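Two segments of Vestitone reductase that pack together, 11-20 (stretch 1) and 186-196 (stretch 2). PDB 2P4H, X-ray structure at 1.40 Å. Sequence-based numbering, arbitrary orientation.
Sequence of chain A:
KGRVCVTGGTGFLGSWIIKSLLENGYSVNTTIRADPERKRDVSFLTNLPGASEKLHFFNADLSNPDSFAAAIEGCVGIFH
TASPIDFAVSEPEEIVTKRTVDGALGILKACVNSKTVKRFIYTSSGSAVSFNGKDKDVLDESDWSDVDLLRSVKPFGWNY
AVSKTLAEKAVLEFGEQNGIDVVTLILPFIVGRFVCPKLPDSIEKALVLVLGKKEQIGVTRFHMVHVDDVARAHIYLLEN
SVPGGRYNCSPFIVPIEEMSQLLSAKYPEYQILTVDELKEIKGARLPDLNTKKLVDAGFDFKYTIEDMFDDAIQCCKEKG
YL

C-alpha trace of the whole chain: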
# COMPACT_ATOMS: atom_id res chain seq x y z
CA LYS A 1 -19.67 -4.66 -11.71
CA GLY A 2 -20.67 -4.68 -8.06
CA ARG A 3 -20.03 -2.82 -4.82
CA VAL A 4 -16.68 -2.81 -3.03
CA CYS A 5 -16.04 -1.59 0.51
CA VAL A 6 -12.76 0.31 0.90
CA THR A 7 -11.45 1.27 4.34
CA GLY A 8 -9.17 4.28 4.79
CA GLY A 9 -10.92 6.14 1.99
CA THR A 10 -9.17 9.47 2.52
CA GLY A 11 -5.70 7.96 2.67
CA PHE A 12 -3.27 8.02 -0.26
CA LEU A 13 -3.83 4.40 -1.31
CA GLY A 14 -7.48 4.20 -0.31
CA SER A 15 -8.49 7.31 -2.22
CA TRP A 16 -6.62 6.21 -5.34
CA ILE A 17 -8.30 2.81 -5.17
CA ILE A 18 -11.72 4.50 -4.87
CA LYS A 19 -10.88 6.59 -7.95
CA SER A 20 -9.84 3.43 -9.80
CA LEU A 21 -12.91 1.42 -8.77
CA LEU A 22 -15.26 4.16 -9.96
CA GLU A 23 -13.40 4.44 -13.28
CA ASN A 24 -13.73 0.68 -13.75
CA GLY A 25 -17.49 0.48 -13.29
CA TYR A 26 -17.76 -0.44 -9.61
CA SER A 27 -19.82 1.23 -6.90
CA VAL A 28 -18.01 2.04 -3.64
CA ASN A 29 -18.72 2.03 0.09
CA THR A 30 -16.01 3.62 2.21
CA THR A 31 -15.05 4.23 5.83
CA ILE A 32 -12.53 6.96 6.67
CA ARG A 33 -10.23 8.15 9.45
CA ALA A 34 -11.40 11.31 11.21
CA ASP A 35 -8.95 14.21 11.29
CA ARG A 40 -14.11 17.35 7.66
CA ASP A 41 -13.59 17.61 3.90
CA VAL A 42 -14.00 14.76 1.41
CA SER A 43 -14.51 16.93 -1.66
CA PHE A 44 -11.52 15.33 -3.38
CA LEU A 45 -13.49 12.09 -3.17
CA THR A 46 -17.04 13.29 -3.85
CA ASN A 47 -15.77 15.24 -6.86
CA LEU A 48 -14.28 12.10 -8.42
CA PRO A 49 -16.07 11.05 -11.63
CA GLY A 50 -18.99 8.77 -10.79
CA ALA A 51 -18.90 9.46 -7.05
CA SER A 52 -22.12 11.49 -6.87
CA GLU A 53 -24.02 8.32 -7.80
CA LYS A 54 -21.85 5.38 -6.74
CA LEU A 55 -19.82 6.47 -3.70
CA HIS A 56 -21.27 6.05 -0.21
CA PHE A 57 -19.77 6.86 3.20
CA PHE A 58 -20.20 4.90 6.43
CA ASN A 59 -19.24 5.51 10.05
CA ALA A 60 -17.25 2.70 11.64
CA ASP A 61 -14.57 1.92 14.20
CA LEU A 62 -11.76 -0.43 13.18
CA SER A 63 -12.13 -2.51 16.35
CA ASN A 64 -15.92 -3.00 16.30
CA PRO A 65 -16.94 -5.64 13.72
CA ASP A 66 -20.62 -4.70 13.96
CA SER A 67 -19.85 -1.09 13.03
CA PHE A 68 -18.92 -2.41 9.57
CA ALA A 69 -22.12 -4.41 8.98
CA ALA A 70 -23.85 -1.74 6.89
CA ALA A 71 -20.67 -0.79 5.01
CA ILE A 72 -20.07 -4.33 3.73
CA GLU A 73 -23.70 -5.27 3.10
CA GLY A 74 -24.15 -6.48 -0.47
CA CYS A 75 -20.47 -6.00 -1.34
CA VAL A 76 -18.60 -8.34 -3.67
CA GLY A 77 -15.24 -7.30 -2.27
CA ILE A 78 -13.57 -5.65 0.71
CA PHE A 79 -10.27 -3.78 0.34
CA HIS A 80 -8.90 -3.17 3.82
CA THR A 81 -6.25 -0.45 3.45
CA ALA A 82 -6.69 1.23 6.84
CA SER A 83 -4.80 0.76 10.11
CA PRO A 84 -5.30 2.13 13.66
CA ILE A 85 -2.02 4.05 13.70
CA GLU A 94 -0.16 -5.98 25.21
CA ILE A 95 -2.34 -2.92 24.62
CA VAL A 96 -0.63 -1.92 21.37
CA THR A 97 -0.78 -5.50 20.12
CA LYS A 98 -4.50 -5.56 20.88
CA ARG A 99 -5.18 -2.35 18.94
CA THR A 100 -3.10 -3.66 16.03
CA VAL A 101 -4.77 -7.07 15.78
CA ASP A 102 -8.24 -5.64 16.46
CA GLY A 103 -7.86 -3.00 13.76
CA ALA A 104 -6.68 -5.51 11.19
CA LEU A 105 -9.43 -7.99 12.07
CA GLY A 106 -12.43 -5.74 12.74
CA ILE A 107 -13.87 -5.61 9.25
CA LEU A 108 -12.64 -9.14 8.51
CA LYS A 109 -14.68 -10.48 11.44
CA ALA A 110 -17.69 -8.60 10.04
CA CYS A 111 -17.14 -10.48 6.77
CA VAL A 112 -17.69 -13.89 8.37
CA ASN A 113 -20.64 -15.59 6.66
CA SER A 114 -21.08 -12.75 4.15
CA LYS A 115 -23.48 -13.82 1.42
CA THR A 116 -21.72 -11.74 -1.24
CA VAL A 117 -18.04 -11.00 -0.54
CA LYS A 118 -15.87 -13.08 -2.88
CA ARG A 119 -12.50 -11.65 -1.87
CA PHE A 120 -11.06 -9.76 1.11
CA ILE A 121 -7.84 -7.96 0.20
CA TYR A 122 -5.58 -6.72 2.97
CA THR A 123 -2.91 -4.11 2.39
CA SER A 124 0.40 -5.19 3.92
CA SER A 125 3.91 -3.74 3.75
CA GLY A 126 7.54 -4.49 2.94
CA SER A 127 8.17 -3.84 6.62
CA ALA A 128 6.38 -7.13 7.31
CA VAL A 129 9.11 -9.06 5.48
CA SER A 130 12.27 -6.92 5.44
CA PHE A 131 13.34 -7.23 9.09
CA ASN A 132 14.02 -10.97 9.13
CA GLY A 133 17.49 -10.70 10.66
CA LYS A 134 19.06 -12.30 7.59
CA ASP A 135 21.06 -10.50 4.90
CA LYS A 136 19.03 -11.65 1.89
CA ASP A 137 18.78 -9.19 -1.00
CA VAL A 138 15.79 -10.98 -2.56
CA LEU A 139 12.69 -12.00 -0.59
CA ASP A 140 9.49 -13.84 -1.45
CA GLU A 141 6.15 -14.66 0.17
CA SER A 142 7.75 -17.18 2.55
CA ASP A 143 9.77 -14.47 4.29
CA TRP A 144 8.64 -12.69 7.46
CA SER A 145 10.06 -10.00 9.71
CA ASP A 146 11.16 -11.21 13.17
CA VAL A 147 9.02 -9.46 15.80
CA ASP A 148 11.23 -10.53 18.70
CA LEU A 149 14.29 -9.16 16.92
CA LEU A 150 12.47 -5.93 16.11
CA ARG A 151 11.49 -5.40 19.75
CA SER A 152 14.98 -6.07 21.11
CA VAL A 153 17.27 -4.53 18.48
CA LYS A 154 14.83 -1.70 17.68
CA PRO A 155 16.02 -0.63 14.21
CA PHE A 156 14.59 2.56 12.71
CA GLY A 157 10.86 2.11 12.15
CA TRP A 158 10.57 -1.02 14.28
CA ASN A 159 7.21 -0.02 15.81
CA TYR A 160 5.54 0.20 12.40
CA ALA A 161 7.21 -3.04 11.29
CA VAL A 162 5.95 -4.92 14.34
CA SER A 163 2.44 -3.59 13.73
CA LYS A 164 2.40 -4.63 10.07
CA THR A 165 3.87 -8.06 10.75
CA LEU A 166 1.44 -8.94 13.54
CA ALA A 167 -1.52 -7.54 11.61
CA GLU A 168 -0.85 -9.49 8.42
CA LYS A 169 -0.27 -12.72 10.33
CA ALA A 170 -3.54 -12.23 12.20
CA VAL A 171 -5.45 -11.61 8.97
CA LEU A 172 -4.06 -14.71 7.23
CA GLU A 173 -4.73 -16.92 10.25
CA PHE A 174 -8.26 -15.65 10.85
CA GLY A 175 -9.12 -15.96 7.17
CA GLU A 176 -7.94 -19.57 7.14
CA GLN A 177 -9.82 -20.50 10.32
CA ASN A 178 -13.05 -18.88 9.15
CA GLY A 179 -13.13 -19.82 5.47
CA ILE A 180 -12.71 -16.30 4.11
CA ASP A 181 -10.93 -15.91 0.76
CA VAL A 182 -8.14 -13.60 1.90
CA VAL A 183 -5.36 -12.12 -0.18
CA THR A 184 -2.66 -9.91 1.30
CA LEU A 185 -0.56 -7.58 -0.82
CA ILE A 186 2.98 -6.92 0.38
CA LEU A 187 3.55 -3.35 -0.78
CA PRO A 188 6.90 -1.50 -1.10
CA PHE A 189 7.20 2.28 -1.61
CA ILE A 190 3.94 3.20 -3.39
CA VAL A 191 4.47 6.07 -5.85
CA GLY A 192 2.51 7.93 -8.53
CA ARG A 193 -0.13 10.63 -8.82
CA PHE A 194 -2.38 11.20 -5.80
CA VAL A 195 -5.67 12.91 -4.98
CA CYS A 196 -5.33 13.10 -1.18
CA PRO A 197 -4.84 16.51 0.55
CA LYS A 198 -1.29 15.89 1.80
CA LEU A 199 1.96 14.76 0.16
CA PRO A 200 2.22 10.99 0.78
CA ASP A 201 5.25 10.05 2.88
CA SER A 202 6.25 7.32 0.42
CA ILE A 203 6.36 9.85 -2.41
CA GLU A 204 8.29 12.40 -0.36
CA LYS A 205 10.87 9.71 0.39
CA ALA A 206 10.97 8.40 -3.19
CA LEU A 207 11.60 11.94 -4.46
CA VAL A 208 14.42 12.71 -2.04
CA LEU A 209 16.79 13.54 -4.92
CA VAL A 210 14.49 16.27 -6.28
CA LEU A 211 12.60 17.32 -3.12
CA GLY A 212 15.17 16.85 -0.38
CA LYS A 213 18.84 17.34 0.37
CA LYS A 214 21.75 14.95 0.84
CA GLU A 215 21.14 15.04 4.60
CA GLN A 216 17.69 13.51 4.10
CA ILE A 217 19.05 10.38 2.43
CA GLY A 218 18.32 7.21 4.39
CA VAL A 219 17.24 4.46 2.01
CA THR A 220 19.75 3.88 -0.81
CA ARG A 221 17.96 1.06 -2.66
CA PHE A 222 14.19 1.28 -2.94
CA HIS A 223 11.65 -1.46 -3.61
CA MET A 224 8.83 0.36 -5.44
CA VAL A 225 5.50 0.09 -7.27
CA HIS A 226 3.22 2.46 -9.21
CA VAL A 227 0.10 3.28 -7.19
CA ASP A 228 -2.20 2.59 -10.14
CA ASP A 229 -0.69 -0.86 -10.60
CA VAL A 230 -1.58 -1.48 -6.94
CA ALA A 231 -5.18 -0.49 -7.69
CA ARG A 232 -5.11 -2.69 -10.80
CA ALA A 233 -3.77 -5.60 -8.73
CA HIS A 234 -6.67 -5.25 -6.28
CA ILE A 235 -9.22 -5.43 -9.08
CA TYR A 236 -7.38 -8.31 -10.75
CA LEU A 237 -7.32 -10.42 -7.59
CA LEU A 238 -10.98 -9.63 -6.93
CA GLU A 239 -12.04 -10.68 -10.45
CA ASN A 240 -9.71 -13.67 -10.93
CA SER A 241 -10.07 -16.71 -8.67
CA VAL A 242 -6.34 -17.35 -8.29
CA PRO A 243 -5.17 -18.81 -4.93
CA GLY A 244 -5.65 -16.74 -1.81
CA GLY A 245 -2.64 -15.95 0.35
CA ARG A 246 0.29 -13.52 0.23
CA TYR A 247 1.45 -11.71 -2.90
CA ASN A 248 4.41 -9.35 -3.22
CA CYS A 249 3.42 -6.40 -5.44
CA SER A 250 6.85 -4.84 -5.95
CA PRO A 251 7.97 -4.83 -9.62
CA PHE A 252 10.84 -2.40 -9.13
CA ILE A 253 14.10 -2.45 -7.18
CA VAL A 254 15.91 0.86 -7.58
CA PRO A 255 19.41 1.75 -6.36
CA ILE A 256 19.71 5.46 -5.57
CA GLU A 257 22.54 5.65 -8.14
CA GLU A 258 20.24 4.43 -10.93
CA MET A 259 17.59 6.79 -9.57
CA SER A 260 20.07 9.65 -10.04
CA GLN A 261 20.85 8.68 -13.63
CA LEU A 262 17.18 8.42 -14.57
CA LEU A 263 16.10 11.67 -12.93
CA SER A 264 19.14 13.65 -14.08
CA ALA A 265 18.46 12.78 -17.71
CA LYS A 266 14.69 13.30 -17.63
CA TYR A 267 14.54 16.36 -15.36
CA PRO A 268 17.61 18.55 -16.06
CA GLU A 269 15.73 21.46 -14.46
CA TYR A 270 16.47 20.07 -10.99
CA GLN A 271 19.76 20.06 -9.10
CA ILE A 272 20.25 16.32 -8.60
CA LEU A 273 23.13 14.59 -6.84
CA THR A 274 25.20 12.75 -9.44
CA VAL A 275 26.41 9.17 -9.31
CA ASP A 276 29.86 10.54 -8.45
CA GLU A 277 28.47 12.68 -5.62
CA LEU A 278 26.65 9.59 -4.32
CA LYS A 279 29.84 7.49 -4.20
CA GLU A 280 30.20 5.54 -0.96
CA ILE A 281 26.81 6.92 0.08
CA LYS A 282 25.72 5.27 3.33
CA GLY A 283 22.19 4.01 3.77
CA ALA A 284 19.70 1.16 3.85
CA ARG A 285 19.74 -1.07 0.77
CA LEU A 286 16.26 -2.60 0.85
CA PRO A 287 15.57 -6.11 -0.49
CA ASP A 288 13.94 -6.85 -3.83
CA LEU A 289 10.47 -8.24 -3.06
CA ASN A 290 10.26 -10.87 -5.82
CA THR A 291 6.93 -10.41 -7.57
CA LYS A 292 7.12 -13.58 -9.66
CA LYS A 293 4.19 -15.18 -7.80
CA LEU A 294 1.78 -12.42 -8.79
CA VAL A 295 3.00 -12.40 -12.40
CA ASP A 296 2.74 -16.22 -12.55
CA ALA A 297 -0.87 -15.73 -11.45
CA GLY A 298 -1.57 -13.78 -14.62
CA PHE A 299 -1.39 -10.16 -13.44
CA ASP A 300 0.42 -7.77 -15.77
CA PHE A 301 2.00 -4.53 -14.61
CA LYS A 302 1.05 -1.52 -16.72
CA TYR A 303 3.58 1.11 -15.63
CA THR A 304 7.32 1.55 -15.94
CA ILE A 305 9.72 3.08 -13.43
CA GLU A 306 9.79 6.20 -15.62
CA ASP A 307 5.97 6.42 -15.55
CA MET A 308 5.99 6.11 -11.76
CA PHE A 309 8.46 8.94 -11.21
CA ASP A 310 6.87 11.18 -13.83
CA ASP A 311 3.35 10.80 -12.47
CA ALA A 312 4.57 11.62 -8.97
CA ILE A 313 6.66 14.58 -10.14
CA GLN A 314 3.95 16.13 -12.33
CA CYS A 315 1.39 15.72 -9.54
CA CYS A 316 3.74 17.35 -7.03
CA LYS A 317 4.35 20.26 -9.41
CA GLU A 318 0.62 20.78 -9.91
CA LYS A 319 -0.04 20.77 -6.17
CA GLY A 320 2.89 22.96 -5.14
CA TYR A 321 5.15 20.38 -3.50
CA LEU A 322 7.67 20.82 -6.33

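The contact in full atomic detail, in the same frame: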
# COMPACT_ATOMS: atom_id res chain seq x y z
N GLY A 11 -7.14 8.15 2.70
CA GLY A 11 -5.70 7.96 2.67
C GLY A 11 -5.19 7.94 1.24
O GLY A 11 -5.98 7.85 0.30
N PHE A 12 -3.88 8.04 1.07
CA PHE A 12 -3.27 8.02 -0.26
C PHE A 12 -3.70 6.80 -1.08
O PHE A 12 -4.27 6.94 -2.17
CB PHE A 12 -1.74 8.06 -0.10
CG PHE A 12 -0.96 7.69 -1.34
CD1 PHE A 12 -1.31 8.19 -2.60
CD2 PHE A 12 0.17 6.89 -1.23
CE1 PHE A 12 -0.55 7.88 -3.72
CE2 PHE A 12 0.94 6.58 -2.35
CZ PHE A 12 0.58 7.07 -3.60
N LEU A 13 -3.46 5.60 -0.57
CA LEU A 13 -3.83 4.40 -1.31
C LEU A 13 -5.34 4.22 -1.42
O LEU A 13 -5.86 3.94 -2.50
CB LEU A 13 -3.20 3.16 -0.66
CG LEU A 13 -3.49 1.86 -1.42
CD1 LEU A 13 -2.96 1.96 -2.84
CD2 LEU A 13 -2.86 0.69 -0.68
N GLY A 14 -6.04 4.37 -0.30
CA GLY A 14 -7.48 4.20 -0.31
C GLY A 14 -8.19 5.10 -1.29
O GLY A 14 -9.06 4.65 -2.04
N SER A 15 -7.83 6.38 -1.31
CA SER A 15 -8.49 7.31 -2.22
C SER A 15 -8.17 6.99 -3.67
O SER A 15 -9.04 7.13 -4.54
CB SER A 15 -8.12 8.76 -1.89
OG SER A 15 -6.73 9.01 -1.99
N TRP A 16 -6.95 6.55 -3.96
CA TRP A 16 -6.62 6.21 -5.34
C TRP A 16 -7.40 4.98 -5.77
O TRP A 16 -7.88 4.90 -6.91
CB TRP A 16 -5.12 5.96 -5.51
CG TRP A 16 -4.77 5.88 -6.97
CD1 TRP A 16 -4.69 4.75 -7.74
CD2 TRP A 16 -4.61 6.99 -7.86
NE1 TRP A 16 -4.50 5.09 -9.06
CE2 TRP A 16 -4.45 6.46 -9.16
CE3 TRP A 16 -4.60 8.38 -7.69
CZ2 TRP A 16 -4.27 7.28 -10.28
CZ3 TRP A 16 -4.43 9.19 -8.80
CH2 TRP A 16 -4.27 8.64 -10.08
N ILE A 17 -7.55 4.02 -4.86
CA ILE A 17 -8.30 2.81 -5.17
C ILE A 17 -9.78 3.15 -5.42
O ILE A 17 -10.41 2.55 -6.29
CB ILE A 17 -8.15 1.77 -4.03
CG1 ILE A 17 -6.76 1.13 -4.13
CG2 ILE A 17 -9.24 0.71 -4.12
CD1 ILE A 17 -6.46 0.10 -3.05
N ILE A 18 -10.32 4.11 -4.67
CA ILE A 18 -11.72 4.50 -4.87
C ILE A 18 -11.85 5.10 -6.28
O ILE A 18 -12.78 4.79 -7.02
CB ILE A 18 -12.17 5.53 -3.82
CG1 ILE A 18 -12.32 4.83 -2.46
CG2 ILE A 18 -13.49 6.19 -4.24
CD1 ILE A 18 -12.71 5.75 -1.33
N LYS A 19 -10.90 5.96 -6.63
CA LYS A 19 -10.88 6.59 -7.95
C LYS A 19 -10.88 5.51 -9.03
O LYS A 19 -11.68 5.54 -9.97
CB LYS A 19 -9.62 7.46 -8.08
CG LYS A 19 -9.36 8.04 -9.46
CD LYS A 19 -8.07 8.85 -9.45
CE LYS A 19 -7.73 9.40 -10.83
NZ LYS A 19 -7.39 8.33 -11.80
N SER A 20 -9.99 4.53 -8.87
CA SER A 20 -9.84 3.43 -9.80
C SER A 20 -11.11 2.57 -9.91
O SER A 20 -11.53 2.22 -11.01
CB SER A 20 -8.67 2.55 -9.37
OG SER A 20 -8.59 1.36 -10.14
N ILE A 186 1.79 -7.45 -0.28
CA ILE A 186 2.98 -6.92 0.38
C ILE A 186 3.46 -5.77 -0.49
O ILE A 186 4.04 -5.98 -1.56
CB ILE A 186 4.04 -8.02 0.52
CG1 ILE A 186 3.45 -9.23 1.25
CG2 ILE A 186 5.25 -7.48 1.28
CD1 ILE A 186 4.31 -10.49 1.20
N LEU A 187 3.22 -4.55 -0.02
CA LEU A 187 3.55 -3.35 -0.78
C LEU A 187 4.81 -2.61 -0.35
O LEU A 187 5.04 -2.37 0.83
CB LEU A 187 2.36 -2.38 -0.74
CG LEU A 187 1.03 -2.97 -1.23
CD1 LEU A 187 -0.10 -1.99 -0.95
CD2 LEU A 187 1.13 -3.26 -2.72
N PRO A 188 5.64 -2.22 -1.33
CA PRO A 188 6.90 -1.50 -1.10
C PRO A 188 6.56 0.00 -1.10
O PRO A 188 5.47 0.39 -0.68
CB PRO A 188 7.72 -1.91 -2.31
CG PRO A 188 6.69 -1.90 -3.40
CD PRO A 188 5.48 -2.56 -2.75
N PHE A 189 7.49 0.84 -1.54
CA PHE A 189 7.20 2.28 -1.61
C PHE A 189 6.18 2.46 -2.74
O PHE A 189 6.47 2.12 -3.89
CB PHE A 189 8.46 3.07 -1.94
CG PHE A 189 9.36 3.31 -0.76
CD1 PHE A 189 9.25 4.47 -0.00
CD2 PHE A 189 10.33 2.37 -0.40
CE1 PHE A 189 10.09 4.70 1.09
CE2 PHE A 189 11.17 2.59 0.69
CZ PHE A 189 11.05 3.75 1.43
N ILE A 190 5.00 2.97 -2.41
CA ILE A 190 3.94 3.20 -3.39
C ILE A 190 4.09 4.63 -3.92
O ILE A 190 4.05 5.59 -3.14
CB ILE A 190 2.56 3.01 -2.75
CG1 ILE A 190 2.48 1.61 -2.12
CG2 ILE A 190 1.46 3.20 -3.78
CD1 ILE A 190 1.26 1.42 -1.24
N VAL A 191 4.23 4.76 -5.23
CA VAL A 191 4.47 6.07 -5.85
C VAL A 191 3.66 6.31 -7.12
O VAL A 191 3.41 5.39 -7.89
CB VAL A 191 5.98 6.20 -6.18
CG1 VAL A 191 6.29 7.55 -6.82
CG2 VAL A 191 6.81 6.00 -4.91
N GLY A 192 3.26 7.56 -7.34
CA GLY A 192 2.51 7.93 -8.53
C GLY A 192 1.75 9.22 -8.29
O GLY A 192 2.16 10.03 -7.46
N ARG A 193 0.67 9.43 -9.04
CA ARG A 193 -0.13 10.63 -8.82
C ARG A 193 -0.95 10.34 -7.56
O ARG A 193 -1.02 9.19 -7.12
CB ARG A 193 -1.09 10.88 -9.98
CG ARG A 193 -0.45 11.24 -11.31
CD ARG A 193 -1.52 11.67 -12.31
NE ARG A 193 -2.27 12.82 -11.82
CZ ARG A 193 -1.86 14.08 -11.93
NH1 ARG A 193 -0.71 14.37 -12.53
NH2 ARG A 193 -2.60 15.06 -11.42
N PHE A 194 -1.55 11.37 -6.99
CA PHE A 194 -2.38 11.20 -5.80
C PHE A 194 -3.46 12.27 -5.76
O PHE A 194 -3.31 13.34 -6.35
CB PHE A 194 -1.51 11.26 -4.54
CG PHE A 194 -0.65 12.50 -4.43
CD1 PHE A 194 -1.11 13.63 -3.75
CD2 PHE A 194 0.62 12.53 -4.98
CE1 PHE A 194 -0.31 14.77 -3.63
CE2 PHE A 194 1.44 13.65 -4.87
CZ PHE A 194 0.97 14.78 -4.19
N VAL A 195 -4.57 11.96 -5.09
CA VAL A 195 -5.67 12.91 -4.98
C VAL A 195 -5.90 13.36 -3.54
O VAL A 195 -6.70 14.26 -3.29
CB VAL A 195 -6.99 12.34 -5.54
CG1 VAL A 195 -6.86 12.09 -7.03
CG2 VAL A 195 -7.37 11.05 -4.81
N CYS A 196 -5.19 12.74 -2.59
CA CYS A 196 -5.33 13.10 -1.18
C CYS A 196 -4.77 14.50 -0.91
O CYS A 196 -3.91 14.99 -1.64
CB CYS A 196 -4.65 12.05 -0.29
SG CYS A 196 -2.97 11.64 -0.75
O HOH W 1 -4.66 9.40 -3.66

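The first turns of a helix, residues 12-20, pack against an extended segment that runs from Ile186, in a strand, to Cys196. Touching residues are at least 174 positions apart in sequence, and the two stretches together bury 561 Å². No direct hydrogen bond crosses the contact; apolar packing and one bridging water do the work.

The apolar part centres on Phe12, which gives up 114 Å², more than any other residue here. Its CA-to-CB bond points sideways, and the t rotamer of chi1 carries the ring on to the second stretch. There the ring reaches two side chains, with CE2 3.7 Å from CG2 of Ile190 and CE1 3.6 Å from CB of Phe194, while CB of Phe12, at the root of the side chain, lies 3.8 Å from SG of Cys196. The sulfur sits 5.4 Å from the centroid of the Phe12 ring, in an oblique position. A flat, long side chain suits a place where the partner backbone curls around it, because a single residue can then touch positions 190, 193, 194 and 196.

One turn on, Trp16 uses the same device: a sideways CB and a t rotamer bring the indole across. Its CH2 comes within 3.9 Å of CB of Arg193 and its CZ3 within 4.2 Å of CG1 of Val195. Val195 answers with a CB directed toward the helix, and its CG1 is also 4.2 Å from CD of Lys19, whose aliphatic portion serves as apolar surface while its NZ is hydrogen-bonded elsewhere in the structure. Leu13 covers two residues of the second stretch: its CD2 is 3.9 Å from CD1 of Leu187 and 4.2 Å from CD1 of Ile190, both of which point their CB toward the helix.

The rings also meet polar backbone. At the edge of the Phe12 ring, near its plane, CE2 approaches O of Ile190 at 3.4 Å and CE1 approaches O of Arg193 at 3.7 Å. An aromatic edge carries slightly positive hydrogens, so it is a tolerable neighbour for a carbonyl. The Arg193 oxygen, also 3.7 Å from CE3 of Trp16, is buried without a hydrogen-bonding partner, a cost this contact accepts.

The polar link runs through Ser15. With chi1 in p, its OG donates to O of Gly11 at 2.7 Å, four residues back, at the N-cap, where N of Ser15 also donates to O of Gly11 at 2.9 Å. Its OG in turn accepts from water 1 at 2.7 Å, and that water accepts from N of Val195 at 2.9 Å. A small hydroxyl side chain fits here: its CB points toward the second stretch, and OG packs 3.5 Å from CG2 of Val195.

The two glycines differ. Gly11 occupies the N-cap position, and a CB there would point away from the second stretch, with room for it, so this contact does not demand glycine. At Gly192 it is the backbone that does: phi/psi is 159/-156, where a CB would be jammed against the preceding carbonyl oxygen.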